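Local atomic coordinates of phiAB6 tailspike (Unidentified phage, PDB entry 5JS4), a protein that probably binds and fragments the exopolysaccharide of Acinetobacter baumannii as a trimeric, beta-helical bacteriophage tailspike. Residues Cys314-Gly319 with Thr341-Asn346. Numbering follows the deposited sequence.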
loop_
_atom_site.group_PDB
_atom_site.type_symbol
_atom_site.label_atom_id
_atom_site.label_comp_id
_atom_site.label_asym_id
_atom_site.label_seq_id
_atom_site.Cartn_x
_atom_site.Cartn_y
_atom_site.Cartn_z
ATOM N N CYS A 314 17.664 -20.216 -23.354
ATOM C CA CYS A 314 18.190 -20.019 -22.013
ATOM C C CYS A 314 19.707 -20.014 -22.002
ATOM O O CYS A 314 20.351 -20.398 -22.982
ATOM C CB CYS A 314 17.693 -21.110 -21.052
ATOM S SG CYS A 314 18.538 -22.706 -21.192
ATOM N N ILE A 315 20.256 -19.557 -20.884
ATOM C CA ILE A 315 21.647 -19.800 -20.535
ATOM C C ILE A 315 21.655 -21.022 -19.622
ATOM O O ILE A 315 20.893 -21.088 -18.661
ATOM C CB ILE A 315 22.274 -18.580 -19.838
ATOM C CG1 ILE A 315 22.400 -17.430 -20.840
ATOM C CG2 ILE A 315 23.636 -18.935 -19.250
ATOM C CD1 ILE A 315 22.789 -16.101 -20.230
ATOM N N ASP A 316 22.503 -21.994 -19.946
ATOM C CA ASP A 316 22.587 -23.242 -19.200
ATOM C C ASP A 316 24.023 -23.397 -18.709
ATOM O O ASP A 316 24.914 -23.814 -19.456
ATOM C CB ASP A 316 22.157 -24.409 -20.092
ATOM C CG ASP A 316 21.991 -25.716 -19.332
ATOM O OD1 ASP A 316 22.530 -25.852 -18.215
ATOM O OD2 ASP A 316 21.309 -26.618 -19.867
ATOM N N VAL A 317 24.241 -23.024 -17.452
ATOM C CA VAL A 317 25.563 -23.072 -16.840
ATOM C C VAL A 317 25.876 -24.509 -16.434
ATOM O O VAL A 317 25.071 -25.162 -15.773
ATOM C CB VAL A 317 25.636 -22.145 -15.609
ATOM C CG1 VAL A 317 26.992 -22.246 -14.925
ATOM C CG2 VAL A 317 25.360 -20.704 -16.019
ATOM N N ASP A 318 27.045 -24.996 -16.844
ATOM C CA ASP A 318 27.466 -26.359 -16.528
ATOM C C ASP A 318 28.057 -26.406 -15.121
ATOM O O ASP A 318 29.237 -26.113 -14.919
ATOM C CB ASP A 318 28.483 -26.849 -17.560
ATOM C CG ASP A 318 28.925 -28.281 -17.322
ATOM O OD1 ASP A 318 28.398 -28.944 -16.402
ATOM O OD2 ASP A 318 29.809 -28.743 -18.070
ATOM N N GLY A 319 27.223 -26.781 -14.155
ATOM C CA GLY A 319 27.632 -26.855 -12.758
ATOM C C GLY A 319 28.631 -27.954 -12.439
ATOM O O GLY A 319 29.205 -27.960 -11.352
ATOM N N THR A 341 16.016 -16.528 -19.172
ATOM C CA THR A 341 15.885 -17.817 -18.517
ATOM C C THR A 341 17.297 -18.360 -18.353
ATOM O O THR A 341 18.053 -18.417 -19.320
ATOM C CB THR A 341 15.041 -18.779 -19.370
ATOM O OG1 THR A 341 13.796 -18.147 -19.697
ATOM C CG2 THR A 341 14.766 -20.087 -18.635
ATOM N N ALA A 342 17.666 -18.734 -17.131
ATOM C CA ALA A 342 19.002 -19.263 -16.881
ATOM C C ALA A 342 18.963 -20.356 -15.830
ATOM O O ALA A 342 18.371 -20.180 -14.765
ATOM C CB ALA A 342 19.943 -18.150 -16.457
ATOM N N ARG A 343 19.597 -21.486 -16.142
ATOM C CA ARG A 343 19.663 -22.618 -15.234
ATOM C C ARG A 343 21.101 -23.062 -15.014
ATOM O O ARG A 343 21.998 -22.731 -15.797
ATOM C CB ARG A 343 18.842 -23.795 -15.779
ATOM C CG ARG A 343 19.362 -24.387 -17.084
ATOM C CD ARG A 343 18.639 -25.670 -17.468
ATOM N NE ARG A 343 19.020 -26.799 -16.618
ATOM C CZ ARG A 343 18.325 -27.262 -15.576
ATOM N NH1 ARG A 343 17.172 -26.706 -15.209
ATOM N NH2 ARG A 343 18.794 -28.300 -14.889
ATOM N N CYS A 344 21.304 -23.813 -13.937
ATOM C CA CYS A 344 22.549 -24.522 -13.702
ATOM C C CYS A 344 22.250 -26.013 -13.752
ATOM O O CYS A 344 21.391 -26.502 -13.011
ATOM C CB CYS A 344 23.136 -24.154 -12.346
ATOM S SG CYS A 344 24.766 -24.869 -12.054
ATOM N N SER A 345 22.943 -26.722 -14.638
ATOM C CA SER A 345 22.780 -28.162 -14.788
ATOM C C SER A 345 23.910 -28.891 -14.073
ATOM O O SER A 345 25.068 -28.479 -14.156
ATOM C CB SER A 345 22.785 -28.546 -16.270
ATOM O OG SER A 345 21.699 -27.950 -16.959
ATOM N N ASN A 346 23.560 -29.963 -13.364
ATOM C CA ASN A 346 24.542 -30.845 -12.723
ATOM C C ASN A 346 25.491 -30.126 -11.763
ATOM O O ASN A 346 26.684 -30.432 -11.710
ATOM C CB ASN A 346 25.335 -31.605 -13.794
ATOM C CG ASN A 346 24.438 -32.391 -14.727
ATOM O OD1 ASN A 346 24.414 -32.150 -15.934
ATOM N ND2 ASN A 346 23.682 -33.329 -14.169
HETATM O O HOH W 1 26.153 -30.360 -17.238
#
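Asp316 and Arg343 sit side by side on neighbouring parallel strands, 314-318 and 341-345, two successive rungs in one wall of the right-handed parallel beta-helix that forms the shaft of this tailspike. Their side chains leave the same face and run the same way, yet the carboxylate and guanidinium planes stand 85° apart and the salt bridge is long, OD1 of Asp316 to NE of Arg343 at 4.0 Å. Ser345 mediates between them. Its OG donates to the syn lone pair of Asp316 OD1 at 2.6 Å and accepts from Arg343 NE at 2.9 Å, almost in the guanidinium plane and nearly straight (168°). One hydroxyl thus links acid and base. Arg343 CG lies between its own N and carbonyl carbon (chi1 65°), and a bend at chi3 turns NE toward that hydroxyl, while CG itself packs 3.7 Å from Asp316 OD1. The other carboxylate oxygen, OD2, pairs with Arg283 on the preceding rung, and NH1 of Arg343 hydrogen-bonds a malonic acid molecule, probably from the crystallisation liquor, in a pocket that also includes Tyr310 and Asn371. On the opposite face, Ile315 stacks on Ala342 and Val317 on Cys344, apolar side chains in register from rung to rung, as in the interior of a beta-helix, with Phe372 against both Val317 and Cys344. Backbone bonds tie the strands from Ile315 N onward, and at the far end Gly319 N still reaches Ser345 O. Beside it, a water donates to both Asp318 OD1, which also bonds Ser320, and Asn346 OD1, each at 2.8 Å.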